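Side-chain contacts in carboxypeptidase 1 (Deinococcus radiodurans str. R1, PDB 5GIV), which probably removes amino acids one after another from the C-terminus of peptides, with broad specificity, as a zinc metallocarboxypeptidase of the M32 family: residues Q83-M86 against V87-R91; Y159-E162 against S163-M167; A315-G318 against D319-D322; A483-A486 against G487-L490; R494-Y497 against G498-G502. All blocks are in the same frame, centred on the assembly; numbering follows the deposited sequence.

Contact 1: residues Q83-M86 against V87-R91; sequences QARM and VQVAR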
loop_
_atom_site.group_PDB
_atom_site.type_symbol
_atom_site.label_atom_id
_atom_site.label_comp_id
_atom_site.label_asym_id
_atom_site.label_seq_id
_atom_site.Cartn_x
_atom_site.Cartn_y
_atom_site.Cartn_z
ATOM N N GLN A 83 13.396 -29.215 10.770
ATOM C CA GLN A 83 14.378 -28.210 11.157
ATOM C C GLN A 83 15.663 -28.389 10.364
ATOM O O GLN A 83 16.263 -27.410 9.903
ATOM C CB GLN A 83 14.664 -28.288 12.657
ATOM C CG GLN A 83 13.494 -27.905 13.551
ATOM C CD GLN A 83 13.740 -28.264 15.010
ATOM O OE1 GLN A 83 14.429 -29.242 15.313
ATOM N NE2 GLN A 83 13.171 -27.477 15.920
ATOM N N ALA A 84 16.087 -29.638 10.168
ATOM C CA ALA A 84 17.264 -29.896 9.349
ATOM C C ALA A 84 17.052 -29.410 7.921
ATOM O O ALA A 84 17.974 -28.866 7.299
ATOM C CB ALA A 84 17.604 -31.387 9.367
ATOM N N ARG A 85 15.853 -29.637 7.371
ATOM C CA ARG A 85 15.550 -29.168 6.021
ATOM C C ARG A 85 15.530 -27.638 5.949
ATOM O O ARG A 85 16.016 -27.055 4.973
ATOM C CB ARG A 85 14.223 -29.770 5.551
ATOM C CG ARG A 85 13.735 -29.283 4.192
ATOM C CD ARG A 85 14.675 -29.612 3.039
ATOM N NE ARG A 85 14.072 -29.159 1.792
ATOM C CZ ARG A 85 14.705 -29.037 0.627
ATOM N NH1 ARG A 85 15.988 -29.342 0.524
ATOM N NH2 ARG A 85 14.045 -28.600 -0.444
ATOM N N MET A 86 14.985 -26.968 6.973
ATOM C CA MET A 86 15.054 -25.509 7.014
ATOM C C MET A 86 16.496 -25.039 6.940
ATOM O O MET A 86 16.827 -24.110 6.195
ATOM C CB MET A 86 14.407 -24.969 8.289
ATOM C CG MET A 86 12.900 -25.043 8.334
ATOM S SD MET A 86 12.255 -24.324 9.860
ATOM C CE MET A 86 12.926 -22.688 9.705
ATOM N N VAL A 87 17.373 -25.674 7.721
ATOM C CA VAL A 87 18.783 -25.304 7.714
ATOM C C VAL A 87 19.395 -25.584 6.353
ATOM O O VAL A 87 20.148 -24.763 5.815
ATOM C CB VAL A 87 19.524 -26.050 8.840
ATOM C CG1 VAL A 87 21.023 -25.856 8.719
ATOM C CG2 VAL A 87 19.033 -25.557 10.190
ATOM N N GLN A 88 19.067 -26.731 5.762
ATOM C CA GLN A 88 19.599 -27.046 4.442
ATOM C C GLN A 88 19.152 -26.004 3.423
ATOM O O GLN A 88 19.954 -25.516 2.619
ATOM C CB GLN A 88 19.164 -28.448 4.022
ATOM C CG GLN A 88 19.720 -28.877 2.682
ATOM C CD GLN A 88 19.173 -30.215 2.218
ATOM O OE1 GLN A 88 17.960 -30.435 2.191
ATOM N NE2 GLN A 88 20.073 -31.132 1.876
ATOM N N VAL A 89 17.862 -25.660 3.438
ATOM C CA VAL A 89 17.348 -24.656 2.514
ATOM C C VAL A 89 17.982 -23.292 2.785
ATOM O O VAL A 89 18.370 -22.576 1.854
ATOM C CB VAL A 89 15.811 -24.603 2.602
ATOM C CG1 VAL A 89 15.268 -23.345 1.918
ATOM C CG2 VAL A 89 15.206 -25.872 1.985
ATOM N N ALA A 90 18.086 -22.906 4.060
ATOM C CA ALA A 90 18.717 -21.633 4.393
ATOM C C ALA A 90 20.163 -21.585 3.914
ATOM O O ALA A 90 20.623 -20.552 3.411
ATOM C CB ALA A 90 18.642 -21.378 5.898
ATOM N N ARG A 91 20.904 -22.687 4.072
ATOM C CA ARG A 91 22.295 -22.694 3.627
ATOM C C ARG A 91 22.393 -22.669 2.108
ATOM O O ARG A 91 23.307 -22.044 1.559
ATOM C CB ARG A 91 23.039 -23.919 4.179
ATOM C CG ARG A 91 22.987 -24.065 5.693
ATOM C CD ARG A 91 24.364 -24.307 6.322
ATOM N NE ARG A 91 24.919 -25.633 6.042
ATOM C CZ ARG A 91 26.066 -25.851 5.401
ATOM N NH1 ARG A 91 26.803 -24.833 4.972
ATOM N NH2 ARG A 91 26.482 -27.097 5.194
#

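Contact 2: residues Y159-E162 against S163-M167; sequences YINE and SDEGM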
loop_
_atom_site.group_PDB
_atom_site.type_symbol
_atom_site.label_atom_id
_atom_site.label_comp_id
_atom_site.label_asym_id
_atom_site.label_seq_id
_atom_site.Cartn_x
_atom_site.Cartn_y
_atom_site.Cartn_z
ATOM N N TYR A 159 19.945 -21.246 -15.400
ATOM C CA TYR A 159 18.666 -20.542 -15.338
ATOM C C TYR A 159 17.487 -21.512 -15.279
ATOM O O TYR A 159 16.517 -21.271 -14.551
ATOM C CB TYR A 159 18.536 -19.574 -16.521
ATOM C CG TYR A 159 19.442 -18.387 -16.346
ATOM C CD1 TYR A 159 19.188 -17.438 -15.364
ATOM C CD2 TYR A 159 20.578 -18.233 -17.130
ATOM C CE1 TYR A 159 20.023 -16.374 -15.173
ATOM C CE2 TYR A 159 21.423 -17.162 -16.946
ATOM C CZ TYR A 159 21.143 -16.239 -15.965
ATOM O OH TYR A 159 21.982 -15.164 -15.772
ATOM N N ILE A 160 17.539 -22.609 -16.032
ATOM C CA ILE A 160 16.464 -23.590 -15.925
ATOM C C ILE A 160 16.341 -24.087 -14.488
ATOM O O ILE A 160 15.235 -24.179 -13.942
ATOM C CB ILE A 160 16.688 -24.743 -16.918
ATOM C CG1 ILE A 160 16.561 -24.226 -18.350
ATOM C CG2 ILE A 160 15.690 -25.882 -16.666
ATOM C CD1 ILE A 160 16.814 -25.276 -19.402
ATOM N N ASN A 161 17.477 -24.368 -13.839
ATOM C CA ASN A 161 17.454 -24.863 -12.464
ATOM C C ASN A 161 17.036 -23.777 -11.481
ATOM O O ASN A 161 16.359 -24.062 -10.485
ATOM C CB ASN A 161 18.823 -25.430 -12.081
ATOM C CG ASN A 161 18.899 -25.831 -10.614
ATOM O OD1 ASN A 161 18.423 -26.895 -10.221
ATOM N ND2 ASN A 161 19.494 -24.970 -9.798
ATOM N N GLU A 162 17.429 -22.528 -11.737
ATOM C CA GLU A 162 16.986 -21.427 -10.888
ATOM C C GLU A 162 15.466 -21.329 -10.878
ATOM O O GLU A 162 14.859 -21.027 -9.845
ATOM C CB GLU A 162 17.614 -20.118 -11.368
ATOM C CG GLU A 162 17.632 -19.021 -10.322
ATOM C CD GLU A 162 18.589 -19.334 -9.176
ATOM O OE1 GLU A 162 19.490 -20.195 -9.364
ATOM O OE2 GLU A 162 18.441 -18.720 -8.087
ATOM N N SER A 163 14.837 -21.590 -12.019
ATOM C CA SER A 163 13.386 -21.560 -12.101
ATOM C C SER A 163 12.770 -22.800 -11.451
ATOM O O SER A 163 11.799 -22.694 -10.697
ATOM C CB SER A 163 12.957 -21.427 -13.568
ATOM O OG SER A 163 11.577 -21.686 -13.739
ATOM N N ASP A 164 13.300 -23.984 -11.748
ATOM C CA ASP A 164 12.753 -25.235 -11.212
ATOM C C ASP A 164 13.904 -26.125 -10.762
ATOM O O ASP A 164 14.536 -26.792 -11.588
ATOM C CB ASP A 164 11.871 -25.949 -12.229
ATOM C CG ASP A 164 10.639 -25.149 -12.579
ATOM O OD1 ASP A 164 10.699 -24.326 -13.517
ATOM O OD2 ASP A 164 9.620 -25.336 -11.889
ATOM N N GLU A 165 14.161 -26.143 -9.458
ATOM C CA GLU A 165 15.279 -26.911 -8.938
ATOM C C GLU A 165 15.215 -28.343 -9.443
ATOM O O GLU A 165 14.182 -29.012 -9.332
ATOM C CB GLU A 165 15.282 -26.888 -7.409
ATOM C CG GLU A 165 16.497 -27.566 -6.808
ATOM C CD GLU A 165 16.388 -27.762 -5.310
ATOM O OE1 GLU A 165 15.271 -27.672 -4.766
ATOM O OE2 GLU A 165 17.417 -28.028 -4.665
ATOM N N GLY A 166 16.325 -28.800 -10.017
ATOM C CA GLY A 166 16.429 -30.142 -10.535
ATOM C C GLY A 166 16.085 -30.278 -11.999
ATOM O O GLY A 166 16.398 -31.308 -12.600
ATOM N N MET A 167 15.427 -29.285 -12.580
ATOM C CA MET A 167 15.080 -29.332 -13.989
ATOM C C MET A 167 16.303 -29.008 -14.842
ATOM O O MET A 167 17.154 -28.199 -14.465
ATOM C CB MET A 167 13.927 -28.363 -14.275
ATOM C CG MET A 167 13.286 -28.508 -15.653
ATOM S SD MET A 167 12.180 -29.939 -15.777
ATOM C CE MET A 167 11.090 -29.670 -14.378
HETATM O O HOH W 1 12.736 -24.602 -15.336
#

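Contact 3: residues A315-G318 against D319-D322; sequences AYFG and DWRD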
loop_
_atom_site.group_PDB
_atom_site.type_symbol
_atom_site.label_atom_id
_atom_site.label_comp_id
_atom_site.label_asym_id
_atom_site.label_seq_id
_atom_site.Cartn_x
_atom_site.Cartn_y
_atom_site.Cartn_z
ATOM N N ALA A 315 -22.474 -24.752 -12.401
ATOM C CA ALA A 315 -22.643 -24.181 -11.072
ATOM C C ALA A 315 -22.828 -22.668 -11.094
ATOM O O ALA A 315 -23.617 -22.134 -10.305
ATOM C CB ALA A 315 -21.434 -24.523 -10.199
ATOM N N TYR A 316 -22.161 -21.961 -12.014
ATOM C CA TYR A 316 -22.114 -20.509 -11.953
ATOM C C TYR A 316 -22.868 -19.804 -13.071
ATOM O O TYR A 316 -23.040 -18.586 -12.992
ATOM C CB TYR A 316 -20.659 -20.012 -11.938
ATOM C CG TYR A 316 -19.987 -20.267 -10.622
ATOM C CD1 TYR A 316 -20.303 -19.494 -9.515
ATOM C CD2 TYR A 316 -19.042 -21.272 -10.477
ATOM C CE1 TYR A 316 -19.708 -19.721 -8.299
ATOM C CE2 TYR A 316 -18.434 -21.506 -9.257
ATOM C CZ TYR A 316 -18.775 -20.729 -8.173
ATOM O OH TYR A 316 -18.195 -20.940 -6.944
ATOM N N PHE A 317 -23.352 -20.513 -14.086
ATOM C CA PHE A 317 -24.062 -19.802 -15.139
ATOM C C PHE A 317 -25.258 -19.048 -14.577
ATOM O O PHE A 317 -25.572 -17.945 -15.043
ATOM C CB PHE A 317 -24.510 -20.758 -16.239
ATOM C CG PHE A 317 -25.115 -20.063 -17.416
ATOM C CD1 PHE A 317 -24.315 -19.371 -18.303
ATOM C CD2 PHE A 317 -26.482 -20.089 -17.633
ATOM C CE1 PHE A 317 -24.853 -18.727 -19.394
ATOM C CE2 PHE A 317 -27.038 -19.439 -18.730
ATOM C CZ PHE A 317 -26.217 -18.754 -19.610
ATOM N N GLY A 318 -25.920 -19.614 -13.561
ATOM C CA GLY A 318 -27.047 -18.929 -12.953
ATOM C C GLY A 318 -26.665 -17.572 -12.395
ATOM O O GLY A 318 -27.287 -16.558 -12.721
ATOM N N ASP A 319 -25.637 -17.534 -11.541
ATOM C CA ASP A 319 -25.152 -16.250 -11.039
ATOM C C ASP A 319 -24.678 -15.368 -12.188
ATOM O O ASP A 319 -24.960 -14.164 -12.225
ATOM C CB ASP A 319 -24.028 -16.477 -10.020
ATOM C CG ASP A 319 -23.402 -15.178 -9.530
ATOM O OD1 ASP A 319 -23.923 -14.100 -9.851
ATOM O OD2 ASP A 319 -22.406 -15.218 -8.786
ATOM N N TRP A 320 -23.992 -15.969 -13.155
ATOM C CA TRP A 320 -23.523 -15.243 -14.328
ATOM C C TRP A 320 -24.687 -14.627 -15.096
ATOM O O TRP A 320 -24.689 -13.423 -15.385
ATOM C CB TRP A 320 -22.729 -16.209 -15.207
ATOM C CG TRP A 320 -22.029 -15.632 -16.394
ATOM C CD1 TRP A 320 -22.365 -15.805 -17.705
ATOM C CD2 TRP A 320 -20.844 -14.831 -16.385
ATOM N NE1 TRP A 320 -21.471 -15.156 -18.510
ATOM C CE2 TRP A 320 -20.524 -14.549 -17.726
ATOM C CE3 TRP A 320 -20.025 -14.320 -15.373
ATOM C CZ2 TRP A 320 -19.421 -13.776 -18.082
ATOM C CZ3 TRP A 320 -18.931 -13.560 -15.727
ATOM C CH2 TRP A 320 -18.638 -13.296 -17.068
ATOM N N ARG A 321 -25.692 -15.447 -15.428
ATOM C CA ARG A 321 -26.845 -14.968 -16.187
ATOM C C ARG A 321 -27.606 -13.897 -15.418
ATOM O O ARG A 321 -28.020 -12.884 -15.993
ATOM C CB ARG A 321 -27.771 -16.137 -16.517
ATOM C CG ARG A 321 -28.714 -15.877 -17.672
ATOM C CD ARG A 321 -30.075 -16.535 -17.468
ATOM N NE ARG A 321 -29.987 -17.966 -17.170
ATOM C CZ ARG A 321 -30.166 -18.492 -15.958
ATOM N NH1 ARG A 321 -30.070 -19.809 -15.778
ATOM N NH2 ARG A 321 -30.446 -17.701 -14.920
ATOM N N ASP A 322 -27.811 -14.113 -14.117
ATOM C CA ASP A 322 -28.527 -13.137 -13.301
ATOM C C ASP A 322 -27.776 -11.816 -13.242
ATOM O O ASP A 322 -28.390 -10.744 -13.195
ATOM C CB ASP A 322 -28.741 -13.690 -11.887
ATOM C CG ASP A 322 -29.712 -14.863 -11.854
ATOM O OD1 ASP A 322 -30.482 -15.049 -12.817
ATOM O OD2 ASP A 322 -29.690 -15.619 -10.865
HETATM O O HOH W 2 -25.158 -19.866 -10.138
#

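Contact 4: residues A483-A486 against G487-L490; sequences ALTA and GPYL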
loop_
_atom_site.group_PDB
_atom_site.type_symbol
_atom_site.label_atom_id
_atom_site.label_comp_id
_atom_site.label_asym_id
_atom_site.label_seq_id
_atom_site.Cartn_x
_atom_site.Cartn_y
_atom_site.Cartn_z
ATOM N N ALA A 483 7.105 -38.977 -11.393
ATOM C CA ALA A 483 7.800 -37.754 -11.749
ATOM C C ALA A 483 7.004 -36.987 -12.806
ATOM O O ALA A 483 5.981 -37.456 -13.327
ATOM C CB ALA A 483 9.208 -38.075 -12.251
ATOM N N LEU A 484 7.500 -35.802 -13.153
ATOM C CA LEU A 484 6.847 -34.977 -14.156
ATOM C C LEU A 484 6.596 -35.769 -15.432
ATOM O O LEU A 484 7.504 -36.407 -15.968
ATOM C CB LEU A 484 7.710 -33.745 -14.443
ATOM C CG LEU A 484 7.309 -32.795 -15.572
ATOM C CD1 LEU A 484 5.941 -32.211 -15.313
ATOM C CD2 LEU A 484 8.336 -31.670 -15.687
ATOM N N THR A 485 5.347 -35.763 -15.894
ATOM C CA THR A 485 5.002 -36.417 -17.146
ATOM C C THR A 485 3.892 -35.643 -17.840
ATOM O O THR A 485 2.941 -35.199 -17.195
ATOM C CB THR A 485 4.571 -37.879 -16.933
ATOM O OG1 THR A 485 3.960 -38.382 -18.133
ATOM C CG2 THR A 485 3.586 -37.992 -15.788
ATOM N N ALA A 486 3.998 -35.523 -19.160
ATOM C CA ALA A 486 2.972 -34.872 -19.961
ATOM C C ALA A 486 1.761 -35.758 -20.195
ATOM O O ALA A 486 0.786 -35.300 -20.800
ATOM C CB ALA A 486 3.539 -34.456 -21.318
ATOM N N GLY A 487 1.793 -36.999 -19.719
ATOM C CA GLY A 487 0.727 -37.930 -19.976
ATOM C C GLY A 487 -0.623 -37.387 -19.571
ATOM O O GLY A 487 -1.516 -37.206 -20.401
ATOM N N PRO A 488 -0.801 -37.124 -18.274
ATOM C CA PRO A 488 -2.111 -36.632 -17.813
ATOM C C PRO A 488 -2.533 -35.359 -18.522
ATOM O O PRO A 488 -3.722 -35.173 -18.818
ATOM C CB PRO A 488 -1.892 -36.419 -16.305
ATOM C CG PRO A 488 -0.728 -37.314 -15.962
ATOM C CD PRO A 488 0.156 -37.301 -17.169
ATOM N N TYR A 489 -1.567 -34.486 -18.814
ATOM C CA TYR A 489 -1.845 -33.240 -19.520
ATOM C C TYR A 489 -2.379 -33.499 -20.921
ATOM O O TYR A 489 -3.406 -32.939 -21.314
ATOM C CB TYR A 489 -0.572 -32.391 -19.562
ATOM C CG TYR A 489 -0.686 -31.049 -20.255
ATOM C CD1 TYR A 489 -1.623 -30.104 -19.845
ATOM C CD2 TYR A 489 0.206 -30.693 -21.268
ATOM C CE1 TYR A 489 -1.707 -28.865 -20.463
ATOM C CE2 TYR A 489 0.134 -29.457 -21.887
ATOM C CZ TYR A 489 -0.821 -28.544 -21.478
ATOM O OH TYR A 489 -0.889 -27.314 -22.081
ATOM N N LEU A 490 -1.696 -34.348 -21.694
ATOM C CA LEU A 490 -2.141 -34.598 -23.062
ATOM C C LEU A 490 -3.456 -35.358 -23.083
ATOM O O LEU A 490 -4.304 -35.118 -23.950
ATOM C CB LEU A 490 -1.068 -35.351 -23.843
ATOM C CG LEU A 490 0.252 -34.590 -24.010
ATOM C CD1 LEU A 490 1.259 -35.418 -24.789
ATOM C CD2 LEU A 490 0.025 -33.211 -24.667
HETATM O O HOH W 3 0.595 -34.106 -17.028
#

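Contact 5: residues R494-Y497 against G498-G502; sequences RGKY and GELYG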
loop_
_atom_site.group_PDB
_atom_site.type_symbol
_atom_site.label_atom_id
_atom_site.label_comp_id
_atom_site.label_asym_id
_atom_site.label_seq_id
_atom_site.Cartn_x
_atom_site.Cartn_y
_atom_site.Cartn_z
ATOM N N ARG A 494 -6.689 -33.747 -25.093
ATOM C CA ARG A 494 -7.266 -34.563 -26.157
ATOM C C ARG A 494 -8.714 -34.912 -25.838
ATOM O O ARG A 494 -9.592 -34.819 -26.706
ATOM C CB ARG A 494 -6.435 -35.831 -26.332
ATOM C CG ARG A 494 -5.099 -35.610 -27.015
ATOM C CD ARG A 494 -4.263 -36.884 -27.044
ATOM N NE ARG A 494 -3.103 -36.753 -27.924
ATOM C CZ ARG A 494 -1.928 -37.350 -27.717
ATOM N NH1 ARG A 494 -1.743 -38.123 -26.649
ATOM N NH2 ARG A 494 -0.934 -37.172 -28.580
ATOM N N GLY A 495 -8.990 -35.274 -24.587
ATOM C CA GLY A 495 -10.357 -35.593 -24.210
ATOM C C GLY A 495 -11.267 -34.380 -24.243
ATOM O O GLY A 495 -12.389 -34.440 -24.755
ATOM N N LYS A 496 -10.803 -33.261 -23.681
ATOM C CA LYS A 496 -11.657 -32.081 -23.596
ATOM C C LYS A 496 -11.958 -31.508 -24.976
ATOM O O LYS A 496 -13.122 -31.260 -25.318
ATOM C CB LYS A 496 -10.993 -31.027 -22.710
ATOM C CG LYS A 496 -11.745 -29.705 -22.657
ATOM C CD LYS A 496 -10.982 -28.687 -21.813
ATOM C CE LYS A 496 -11.737 -27.376 -21.755
ATOM N NZ LYS A 496 -11.048 -26.382 -20.912
ATOM N N TYR A 497 -10.919 -31.297 -25.788
ATOM C CA TYR A 497 -11.105 -30.660 -27.082
ATOM C C TYR A 497 -11.559 -31.646 -28.143
ATOM O O TYR A 497 -12.280 -31.260 -29.069
ATOM C CB TYR A 497 -9.812 -29.951 -27.487
ATOM C CG TYR A 497 -9.636 -28.708 -26.652
ATOM C CD1 TYR A 497 -8.964 -28.750 -25.436
ATOM C CD2 TYR A 497 -10.215 -27.502 -27.045
ATOM C CE1 TYR A 497 -8.843 -27.617 -24.657
ATOM C CE2 TYR A 497 -10.106 -26.371 -26.271
ATOM C CZ TYR A 497 -9.418 -26.427 -25.086
ATOM O OH TYR A 497 -9.323 -25.291 -24.324
ATOM N N GLY A 498 -11.193 -32.920 -28.007
ATOM C CA GLY A 498 -11.795 -33.928 -28.859
ATOM C C GLY A 498 -13.306 -33.924 -28.764
ATOM O O GLY A 498 -14.000 -34.025 -29.777
ATOM N N GLU A 499 -13.839 -33.756 -27.552
ATOM C CA GLU A 499 -15.285 -33.775 -27.363
ATOM C C GLU A 499 -15.935 -32.434 -27.698
ATOM O O GLU A 499 -17.089 -32.410 -28.142
ATOM C CB GLU A 499 -15.618 -34.180 -25.926
ATOM C CG GLU A 499 -17.064 -34.616 -25.725
ATOM C CD GLU A 499 -17.984 -33.462 -25.353
ATOM O OE1 GLU A 499 -17.586 -32.644 -24.491
ATOM O OE2 GLU A 499 -19.101 -33.368 -25.919
ATOM N N LEU A 500 -15.221 -31.319 -27.495
ATOM C CA LEU A 500 -15.783 -30.008 -27.809
ATOM C C LEU A 500 -15.943 -29.818 -29.309
ATOM O O LEU A 500 -16.970 -29.305 -29.766
ATOM C CB LEU A 500 -14.904 -28.894 -27.235
ATOM C CG LEU A 500 -15.252 -28.361 -25.844
ATOM C CD1 LEU A 500 -14.114 -27.534 -25.279
ATOM C CD2 LEU A 500 -16.528 -27.539 -25.896
ATOM N N TYR A 501 -14.956 -30.255 -30.094
ATOM C CA TYR A 501 -14.913 -29.960 -31.519
ATOM C C TYR A 501 -15.132 -31.177 -32.408
ATOM O O TYR A 501 -15.022 -31.052 -33.636
ATOM C CB TYR A 501 -13.573 -29.295 -31.873
ATOM C CG TYR A 501 -13.438 -27.947 -31.219
ATOM C CD1 TYR A 501 -13.046 -27.826 -29.893
ATOM C CD2 TYR A 501 -13.780 -26.794 -31.910
ATOM C CE1 TYR A 501 -12.958 -26.580 -29.292
ATOM C CE2 TYR A 501 -13.701 -25.555 -31.325
ATOM C CZ TYR A 501 -13.290 -25.448 -30.019
ATOM O OH TYR A 501 -13.224 -24.199 -29.450
ATOM N N GLY A 502 -15.420 -32.343 -31.833
ATOM C CA GLY A 502 -15.567 -33.537 -32.647
ATOM C C GLY A 502 -14.321 -33.867 -33.435
ATOM O O GLY A 502 -14.411 -34.164 -34.631
HETATM O O HOH W 4 -15.414 -31.099 -23.503
#

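Contact 1: residues Q83-M86 against V87-R91
R85 meets Q88 and V89 in a local contact between successive turns of helix 81-99. This helix packs against helices 8-36 and 64-75, well away from the zinc site. The R85 chain leaves the backbone with CG anti to N (chi1 176°) and then bends at chi2 (62°). The bend carries the guanidinium along the helix toward the later turn. There NH1 donates to Q88 OE1 at 2.8 Å, with an N-H...O angle of 154°. OE1 lies in the guanidinium plane, at its edge. Seen from the amide, however, the donor stands well above the carbonyl plane and off its lone pairs; the two flat groups are nearly perpendicular. V89 takes a different side: its CG2 sits over one guanidinium face, 3.5 Å from R85 CZ. The same methyl lies 3.3 Å from R85 O. The other two nitrogens of the group point elsewhere, NH2 to R468 O and NE, weakly, to R469 O. An alanine here would be likely to strip Q88 OE1 of its donor, uncover the V89 methyl and remove a link to R468. Underneath run the regular backbone bonds, among them V89 N to R85 O at 2.8 Å. M86 and A90 face W17 of helix 8-36. The pattern is that of an alpha helix, with R85 paired to side chains three and four residues on, from exposed Q88 to buried V89.

Contact 2: residues Y159-E162 against S163-M167
N161 reaches from the last turn of helix 155-163 to G166 in the turn that follows. Its CB lies 4.0 Å from M167 O, a loose approach. CG stands anti to the backbone N (chi1 174°), which swings the amide out beside the turn, and has E165 CA 4.1 Å away. OD1 then makes the main contact: G166 N donates to it at 2.8 Å, and the bond is nearly straight (173°). The donor is tilted moderately from the amide plane. E165 CA lies 3.4 Å from the same oxygen.

This bond braces a type II beta turn from D164 to M167, closed by M167 N donating to D164 O. G166 holds the third position with positive phi, where a side chain would press on the carbonyl oxygen of E165. The helix itself finishes with D164 N bonded to I160 O at 2.9 Å. A water donates to both I160 O and D164 OD1, joining the helix end to the turn. S163 OG also donates to D164 OD1, meeting it from above the carboxylate plane. The second oxygen, OD2, is held by G293 N and weakly by S291 OG. D164 thus ties this corner to the start of helix 292-306, with its side chain about 8 Å from that of the zinc ligand E296.

On the apolar side, I160 CG2 packs on M167 CG at 3.7 Å. Both residues lean on V172 of helix 169-193. M167 and D164 also touch I424 of helix 420-439, while S163 and D164 rest on A292 of helix 292-306.

Contact 3: residues A315-G318 against D319-D322
F317, G318 and R321 carry most of this contact, between two turns of helix 310-323. The F317 ring has CG anti to the backbone N (chi1 -174°), and it runs along the helix beside the later turn. R321 lies across it at about a right angle. Its CB sits over one ring face, displaced toward the rim. Further out, R321 NE comes to 3.6 Å from F317 CE2. The guanidinium plane is turned 85° from the ring plane, which rules out a parallel stack. Bends at chi2 and chi3 fold R321 back toward its neighbour, and NH2 forms a salt bridge with D322 OD1 at 3.4 Å. That oxygen lies at the guanidinium edge, in its plane.

W320 approaches F317 from another direction. The two side chains cross at about a right angle, with F317 CD1 4.1 Å from W320 CD1. L328 and M336 touch both residues.

G318 is covered through its backbone. Its carbonyl oxygen accepts from D322 N at 2.9 Å. D322 OD2 stands 3.2 Å from G318 O, a close pair of acceptors.

A water is inserted in one turn: it donates to A315 O at 2.7 Å and accepts from D319 N at 2.8 Å, in place of the direct helix bond. D319 continues outward to a salt bridge with R216.

R321 spans two environments. Its chain lies against the buried F317 ring, while its charged end pairs with D322 on the exposed side, where the two charges probably offset each other.

Contact 4: residues A483-A486 against G487-L490
T485 and P488 meet at about a right angle, methyl against ring: T485 CG2 lies 3.8 Å from P488 CD. The threonine is turned with OG1 anti to the backbone N (chi1 167°). This places the hydroxyl beside the start of the helix, where G487 N donates to OG1 at 3.0 Å with an angle of 165°. CG2 is left in the crowded position between N and the carbonyl carbon, facing the proline ring. The bond from a hydroxyl to the amide two residues on forms an ST turn, and here it caps the N-terminal end of helix 487-501. A valine in its place would probably leave G487 N without this acceptor and weaken the cap.

P488 brings no amide hydrogen to the first turn. The next one, Y489 N, donates to a water at 2.8 Å, and that water donates to T485 O at 2.6 Å. A486 O accepts from L490 N at 2.8 Å, almost in line with its C=O bond. L490 CG lies beside the same oxygen at 3.3 Å. The side chains of A486, Y489 and L490 all touch L179 of helix 169-193. The Y489 ring points on toward helix 420-439, and its OH bonds to N358 ND2.

Contact 5: residues R494-Y497 against G498-G502
The C-terminal turns of helix 487-501 bring Y497 beside Y501 and K496 beside L500. The tyrosines lie alongside each other and point the same way. Both have CG anti to the carbonyl carbon (chi1 -73° in Y497 and -65° in Y501). Y501 CE1 touches Y497 CD2 at 3.7 Å, near the plane of the Y497 ring and at its edge. Y497 O in turn lies in the plane of the Y501 ring, 3.6 Å from CD1, and it accepts from Y501 N at 3.0 Å. K496, extended beyond CG, runs beside L500, with CG 4.1 Å from L500 CD1.

Bare backbone matters at G498, whose N donates to R494 O at 2.8 Å. A CB there would run into that oxygen. A water donates to K496 O at 2.9 Å and to E499 OE1 at 2.8 Å, and E499 OE1 also pairs with R310. G502 leaves the helix with positive phi.

The polar ends work outward. K496 NZ forms a salt bridge with E354 OE1 and a hydrogen bond with N341 OD1. Y497 OH shares that glutamate oxygen, and Y501 OH reaches N341 O. Carbon thus meets carbon along the helix, and the tips bind it to the chain around N341 and E354. The lysine charge probably helps keep E354 ionised.

The five contacts come one after another along the chain, each within a helix or at its end. Contact 1 on helix 81-99 and contact 3 on helix 310-323 lie farthest apart, with centres about 48 Å from each other. Contacts 2 and 4 are nearer the middle, their centres about 18 Å apart. They touch where M167 CE packs on L484 CD2 at 3.6 Å. Contacts 4 and 5 sit at the start and end of helix 487-501, also about 18 Å apart. Helix 169-193 borders contacts 2, 4 and 5. The set therefore samples a mainly helical fold from its periphery to the surroundings of the zinc site.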